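Local atomic coordinates of apical membrane antigen AMA1 (PDB entry 4YIV), a protein that takes part in host cell invasion by Toxoplasma gondii as a component of the moving junction formed between the parasite's apical tip and the target cell. Residues A[42-47]-A[51-56]; A[144-147]-A[151-154]. All blocks are in the same frame, centred on the assembly; numbering follows the deposited sequence.

Interaction 1 (42-47 with 51-56) is a two-stranded antiparallel hairpin, and interaction 2 (144-147 with 151-154) is a pair of loop segments between helix 132-141 and strand 159-162. Both lie at the surface of the ectodomain piece crystallised here, with centres about 12 Å apart, and they follow one another along the chain. They touch where T153 packs on the hairpin: its CB is 3.8 Å from E46 O and its OG1 3.9 Å from V47 CG2. K154 O lies 3.5 Å from both E54 OE2 and K45 NZ. Interaction 1 also carries D44, which with H292 binds a cobalt ion on the hairpin face that bears R53.

Interaction 1 (A[42-47]-A[51-56]); sequences GQDKEV and LYREPA. With CO (cobalt (II) ion), chain G.
Q43 and K45 reach over one face of the hairpin to the same carboxylate oxygen of E54. K45 NZ forms a salt bridge with E54 OE1, 2.8 Å away on its syn lone pair, while Q43 NE2 meets that oxygen from above the carboxylate plane, also at 2.8 Å. With CG of E54 anti to the backbone N (chi1 -176°), the carboxylate comes up alongside the Q43 amide. The other oxygen, E54 OE2, is hydrogen-bonded to Y216 OH and R156 N. Around the buried E54 the packing is tight: A56 CB lies 3.4 Å from Q43 CD, and G42 and Q43 face E54 in a classic beta bulge. Q43-E54 and K45-Y52 are antiparallel hydrogen-bonded pairs, bonded in both directions.

Toward the turn the contact is looser and more exposed, with V47 CB 3.9 Å from Y52 CE2. On the D44-R53 face, D44 OD1 binds cobalt at 2.3 Å, with H292 a further ligand. A water 2.4 Å from the cobalt accepts from R53 NE and lies 2.7 Å from Q43 O; R53 also holds the backbone oxygens of D279 and P291. Gripped by K45 and Q43 at OE1 and by Y216 and R156 at OE2, E54 probably stays ionised.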
ATOM      1  N   GLY A  42       2.419  12.754   3.808  1.00 22.90           N
ATOM      2  CA  GLY A  42       3.662  12.871   4.559  1.00 23.55           C
ATOM      3  C   GLY A  42       4.439  14.155   4.300  1.00 24.26           C
ATOM      4  O   GLY A  42       5.345  14.484   5.061  1.00 24.11           O
ATOM      5  N   GLN A  43       4.080  14.882   3.248  1.00 20.28           N
ATOM      6  CA  GLN A  43       4.789  16.115   2.861  1.00 23.45           C
ATOM      7  C   GLN A  43       3.860  17.308   2.676  1.00 24.35           C
ATOM      8  O   GLN A  43       2.630  17.198   2.747  1.00 22.48           O
ATOM      9  CB  GLN A  43       5.597  15.887   1.552  1.00 24.33           C
ATOM     10  CG  GLN A  43       6.948  15.212   1.825  1.00 25.36           C
ATOM     11  CD  GLN A  43       7.645  14.543   0.631  1.00 25.05           C
ATOM     12  OE1 GLN A  43       8.621  13.826   0.830  1.00 28.02           O
ATOM     13  NE2 GLN A  43       7.157  14.760  -0.586  1.00 29.01           N
ATOM     14  N   ASP A  44       4.464  18.459   2.390  1.00 22.12           N
ATOM     15  CA  ASP A  44       3.708  19.675   2.140  1.00 23.42           C
ATOM     16  C   ASP A  44       4.426  20.450   1.066  1.00 23.27           C
ATOM     17  O   ASP A  44       5.650  20.574   1.122  1.00 23.58           O
ATOM     18  CB  ASP A  44       3.584  20.538   3.397  1.00 25.49           C
ATOM     19  CG  ASP A  44       3.019  19.771   4.579  1.00 25.14           C
ATOM     20  OD1 ASP A  44       3.816  19.108   5.271  1.00 28.25           O
ATOM     21  OD2 ASP A  44       1.784  19.835   4.768  1.00 30.11           O
ATOM     22  N   LYS A  45       3.686  20.982   0.107  1.00 23.91           N
ATOM     23  CA  LYS A  45       4.299  21.725  -0.985  1.00 26.18           C
ATOM     24  C   LYS A  45       3.428  22.908  -1.311  1.00 27.04           C
ATOM     25  O   LYS A  45       2.215  22.851  -1.147  1.00 23.69           O
ATOM     26  CB  LYS A  45       4.482  20.857  -2.224  1.00 27.89           C
ATOM     27  CG  LYS A  45       5.381  19.646  -2.013  1.00 26.34           C
ATOM     28  CD  LYS A  45       6.820  20.076  -1.877  1.00 29.73           C
ATOM     29  CE  LYS A  45       7.740  18.948  -1.509  1.00 34.10           C
ATOM     30  NZ  LYS A  45       7.582  17.781  -2.364  1.00 28.45           N
ATOM     31  N   GLU A  46       4.060  23.981  -1.762  1.00 23.74           N
ATOM     32  CA  GLU A  46       3.385  25.233  -2.076  1.00 26.53           C
ATOM     33  C   GLU A  46       2.894  25.366  -3.514  1.00 29.28           C
ATOM     34  O   GLU A  46       3.644  25.144  -4.468  1.00 26.81           O
ATOM     35  CB  GLU A  46       4.358  26.373  -1.745  1.00 28.39           C
ATOM     36  CG  GLU A  46       3.708  27.727  -1.751  1.00 36.36           C
ATOM     37  CD  GLU A  46       4.718  28.826  -1.528  1.00 43.64           C
ATOM     38  OE1 GLU A  46       5.573  28.672  -0.615  1.00 49.35           O
ATOM     39  OE2 GLU A  46       4.675  29.818  -2.288  1.00 50.31           O
ATOM     40  N   VAL A  47       1.617  25.693  -3.656  1.00 24.44           N
ATOM     41  CA  VAL A  47       1.016  26.092  -4.920  1.00 26.04           C
ATOM     42  C   VAL A  47       0.218  27.374  -4.721  1.00 30.07           C
ATOM     43  O   VAL A  47      -0.640  27.414  -3.839  1.00 25.09           O
ATOM     44  CB  VAL A  47       0.072  25.010  -5.453  1.00 24.91           C
ATOM     45  CG1 VAL A  47      -0.461  25.365  -6.837  1.00 28.21           C
ATOM     46  CG2 VAL A  47       0.786  23.650  -5.460  1.00 28.92           C
ATOM     47  N   LEU A  51       0.165  26.239   1.133  1.00 24.77           N
ATOM     48  CA  LEU A  51       0.848  25.013   1.472  1.00 24.25           C
ATOM     49  C   LEU A  51      -0.175  23.902   1.550  1.00 26.89           C
ATOM     50  O   LEU A  51      -1.098  23.966   2.393  1.00 22.94           O
ATOM     51  CB  LEU A  51       1.557  25.159   2.772  1.00 25.86           C
ATOM     52  CG  LEU A  51       2.620  24.125   3.033  1.00 32.20           C
ATOM     53  CD1 LEU A  51       3.776  24.281   2.046  1.00 34.75           C
ATOM     54  CD2 LEU A  51       3.125  24.287   4.460  1.00 41.43           C
ATOM     55  N   TYR A  52      -0.005  22.917   0.660  1.00 21.53           N
ATOM     56  CA  TYR A  52      -0.915  21.761   0.538  1.00 24.22           C
ATOM     57  C   TYR A  52      -0.240  20.487   1.008  1.00 23.18           C
ATOM     58  O   TYR A  52       0.950  20.240   0.768  1.00 23.08           O
ATOM     59  CB  TYR A  52      -1.401  21.578  -0.903  1.00 23.06           C
ATOM     60  CG  TYR A  52      -2.300  22.675  -1.408  1.00 25.63           C
ATOM     61  CD1 TYR A  52      -3.638  22.700  -1.080  1.00 25.06           C
ATOM     62  CD2 TYR A  52      -1.803  23.688  -2.210  1.00 26.11           C
ATOM     63  CE1 TYR A  52      -4.458  23.704  -1.524  1.00 29.23           C
ATOM     64  CE2 TYR A  52      -2.611  24.688  -2.681  1.00 28.09           C
ATOM     65  CZ  TYR A  52      -3.944  24.699  -2.326  1.00 28.60           C
ATOM     66  OH  TYR A  52      -4.769  25.687  -2.779  1.00 27.13           O
ATOM     67  N   ARG A  53      -1.005  19.663   1.701  1.00 22.45           N
ATOM     68  CA  ARG A  53      -0.503  18.392   2.113  1.00 20.09           C
ATOM     69  C   ARG A  53      -0.350  17.457   0.875  1.00 18.75           C
ATOM     70  O   ARG A  53      -1.230  17.376  -0.005  1.00 20.06           O
ATOM     71  CB  ARG A  53      -1.429  17.755   3.154  1.00 22.44           C
ATOM     72  CG  ARG A  53      -1.725  18.621   4.391  1.00 25.08           C
ATOM     73  CD  ARG A  53      -2.337  17.771   5.518  1.00 24.75           C
ATOM     74  NE  ARG A  53      -1.307  16.924   6.105  1.00 23.28           N
ATOM     75  CZ  ARG A  53      -1.556  15.951   6.971  1.00 24.95           C
ATOM     76  NH1 ARG A  53      -2.797  15.732   7.370  1.00 29.10           N
ATOM     77  NH2 ARG A  53      -0.574  15.234   7.454  1.00 28.64           N
ATOM     78  N   GLU A  54       0.763  16.740   0.848  1.00 20.22           N
ATOM     79  CA  GLU A  54       1.203  15.997  -0.342  1.00 19.17           C
ATOM     80  C   GLU A  54       1.496  14.550   0.029  1.00 19.31           C
ATOM     81  O   GLU A  54       2.271  14.292   0.968  1.00 20.01           O
ATOM     82  CB  GLU A  54       2.459  16.652  -0.943  1.00 22.42           C
ATOM     83  CG  GLU A  54       2.935  16.010  -2.257  1.00 19.69           C
ATOM     84  CD  GLU A  54       4.355  16.398  -2.633  1.00 22.41           C
ATOM     85  OE1 GLU A  54       5.225  16.499  -1.743  1.00 23.34           O
ATOM     86  OE2 GLU A  54       4.596  16.622  -3.833  1.00 24.38           O
ATOM     87  N   PRO A  55       0.899  13.601  -0.697  1.00 18.52           N
ATOM     88  CA  PRO A  55       1.337  12.228  -0.439  1.00 18.88           C
ATOM     89  C   PRO A  55       2.824  12.028  -0.762  1.00 17.28           C
ATOM     90  O   PRO A  55       3.312  12.634  -1.711  1.00 19.37           O
ATOM     91  CB  PRO A  55       0.460  11.400  -1.377  1.00 20.00           C
ATOM     92  CG  PRO A  55      -0.784  12.268  -1.593  1.00 19.75           C
ATOM     93  CD  PRO A  55      -0.215  13.643  -1.670  1.00 18.32           C
ATOM     94  N   ALA A  56       3.485  11.175   0.005  1.00 18.29           N
ATOM     95  CA  ALA A  56       4.950  11.107   0.003  1.00 21.43           C
ATOM     96  C   ALA A  56       5.551   9.725   0.092  1.00 20.70           C
ATOM     97  O   ALA A  56       6.785   9.564   0.032  1.00 19.46           O
ATOM     98  CB  ALA A  56       5.469  11.933   1.191  1.00 21.65           C
TER
HETATM   99 CO    CO G 506       2.450  18.212   6.881  1.00 44.15          CO
HETATM  100  O   HOH W   1       1.656  16.691   5.260  1.00 30.84           O
HETATM  101  O   HOH W   2       9.053  11.125  -0.005  1.00 34.29           O

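Interaction 2 (A[144-147]-A[151-154])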
ATOM      1  N   VAL A 144       4.223  17.616 -12.385  1.00 33.46           N
ATOM      2  CA  VAL A 144       4.029  18.511 -11.240  1.00 32.51           C
ATOM      3  C   VAL A 144       2.802  19.370 -11.486  1.00 30.40           C
ATOM      4  O   VAL A 144       2.425  19.604 -12.633  1.00 31.44           O
ATOM      5  CB  VAL A 144       5.240  19.446 -10.990  1.00 34.77           C
ATOM      6  CG1 VAL A 144       6.441  18.664 -10.463  1.00 35.35           C
ATOM      7  CG2 VAL A 144       5.571  20.270 -12.266  1.00 36.65           C
ATOM      8  N   ALA A 145       2.182  19.829 -10.401  1.00 32.82           N
ATOM      9  CA  ALA A 145       1.107  20.790 -10.489  1.00 31.84           C
ATOM     10  C   ALA A 145       1.617  22.122 -11.073  1.00 29.34           C
ATOM     11  O   ALA A 145       2.702  22.601 -10.728  1.00 29.09           O
ATOM     12  CB  ALA A 145       0.508  21.015  -9.131  1.00 30.15           C
ATOM     13  N   MET A 146       0.807  22.699 -11.947  1.00 33.78           N
ATOM     14  CA  MET A 146       1.036  24.026 -12.489  1.00 36.63           C
ATOM     15  C   MET A 146       0.153  24.992 -11.705  1.00 35.02           C
ATOM     16  O   MET A 146      -1.001  24.676 -11.410  1.00 32.62           O
ATOM     17  CB  MET A 146       0.691  24.058 -13.983  1.00 39.51           C
ATOM     18  CG  MET A 146       1.419  22.984 -14.814  1.00 39.26           C
ATOM     19  SD  MET A 146       3.201  23.220 -14.788  1.00 44.97           S
ATOM     20  CE  MET A 146       3.280  24.729 -15.755  1.00 44.71           C
ATOM     21  N   ASP A 147       0.660  26.168 -11.379  1.00 35.62           N
ATOM     22  CA  ASP A 147      -0.131  27.075 -10.568  1.00 35.96           C
ATOM     23  C   ASP A 147      -1.005  27.970 -11.459  1.00 44.18           C
ATOM     24  O   ASP A 147      -1.071  27.757 -12.683  1.00 41.35           O
ATOM     25  CB  ASP A 147       0.791  27.877  -9.645  1.00 33.45           C
ATOM     26  CG  ASP A 147       1.676  28.877 -10.383  1.00 36.48           C
ATOM     27  OD1 ASP A 147       1.393  29.213 -11.552  1.00 42.48           O
ATOM     28  OD2 ASP A 147       2.664  29.346  -9.758  1.00 40.46           O
ATOM     29  N   LYS A 151       2.735  28.224 -14.030  1.00 39.62           N
ATOM     30  CA  LYS A 151       4.141  28.050 -13.671  1.00 35.40           C
ATOM     31  C   LYS A 151       4.277  26.733 -12.888  1.00 40.43           C
ATOM     32  O   LYS A 151       3.340  26.316 -12.189  1.00 37.21           O
ATOM     33  CB  LYS A 151       4.645  29.233 -12.848  1.00 44.13           C
ATOM     34  CG  LYS A 151       6.089  29.091 -12.397  1.00 60.56           C
ATOM     35  CD  LYS A 151       6.519  30.252 -11.506  1.00 80.26           C
ATOM     36  CE  LYS A 151       7.927  30.058 -10.963  1.00 82.14           C
ATOM     37  NZ  LYS A 151       8.254  31.117  -9.974  1.00 93.11           N
ATOM     38  N   ALA A 152       5.436  26.101 -12.992  1.00 36.57           N
ATOM     39  CA  ALA A 152       5.648  24.786 -12.420  1.00 38.07           C
ATOM     40  C   ALA A 152       5.821  24.908 -10.922  1.00 38.17           C
ATOM     41  O   ALA A 152       6.397  25.891 -10.436  1.00 39.18           O
ATOM     42  CB  ALA A 152       6.860  24.125 -13.027  1.00 37.31           C
ATOM     43  N   THR A 153       5.339  23.910 -10.187  1.00 30.63           N
ATOM     44  CA  THR A 153       5.553  23.853  -8.744  1.00 27.36           C
ATOM     45  C   THR A 153       6.324  22.597  -8.390  1.00 28.18           C
ATOM     46  O   THR A 153       6.709  21.815  -9.280  1.00 30.46           O
ATOM     47  CB  THR A 153       4.191  23.893  -7.969  1.00 27.93           C
ATOM     48  OG1 THR A 153       3.505  22.639  -8.121  1.00 26.98           O
ATOM     49  CG2 THR A 153       3.285  25.022  -8.494  1.00 28.60           C
ATOM     50  N   LYS A 154       6.548  22.386  -7.094  1.00 23.74           N
ATOM     51  CA  LYS A 154       7.120  21.143  -6.596  1.00 28.03           C
ATOM     52  C   LYS A 154       6.066  20.170  -6.022  1.00 28.62           C
ATOM     53  O   LYS A 154       6.432  19.165  -5.404  1.00 26.08           O
ATOM     54  CB  LYS A 154       8.161  21.444  -5.538  1.00 32.47           C
ATOM     55  CG  LYS A 154       9.352  22.276  -6.082  1.00 43.02           C
ATOM     56  CD  LYS A 154      10.629  22.034  -5.289  1.00 60.09           C
ATOM     57  CE  LYS A 154      11.745  22.990  -5.707  1.00 70.85           C
ATOM     58  NZ  LYS A 154      13.001  22.722  -4.938  1.00 72.90           N
TER
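T153 OG1 sits between its own backbone N and carbonyl carbon (chi1 73°), which turns the hydroxyl back to A145 O, and D147 adopts a similar rotation (chi1 69°) that brings its carboxylate beside the backbone N of K151. The hydroxyl of T153 donates to A145 O at 2.7 Å, approaching from above the carbonyl plane, and T153 N donates to the same oxygen at 3.0 Å, nearly along the C=O axis, though the N-H itself is bent, at 135°. One carbonyl is therefore gripped twice by a single residue. T153 OG1 in turn accepts from Y155 N, which, with the bond to A145 O, helps to fix the rotation of the hydroxyl.

At the other end D147 N donates to K151 O at 2.8 Å in the carbonyl plane, and K151 N returns a bond to D147 OD1 at 3.0 Å, meeting it from above the carboxylate plane.

Apolar contacts fill one flank: V144 CG2 lies 4.1 Å from A152 CB, and the bent M146 chain folds SD to 3.7 Å from A152 CA. The segments are the antiparallel-running arms of a short surface loop, joined by a single backbone bridge at M146-A152. Beyond them, D147 rests on V47 of strand 43-47, joining this loop to the hairpin. Backbone N-H groups and one hydroxyl supply every donor across the contact, so these bonds need no charge on K151, whose NZ is 5.9 Å from D147 OD2, though the D147 carboxylate supplies one acceptor.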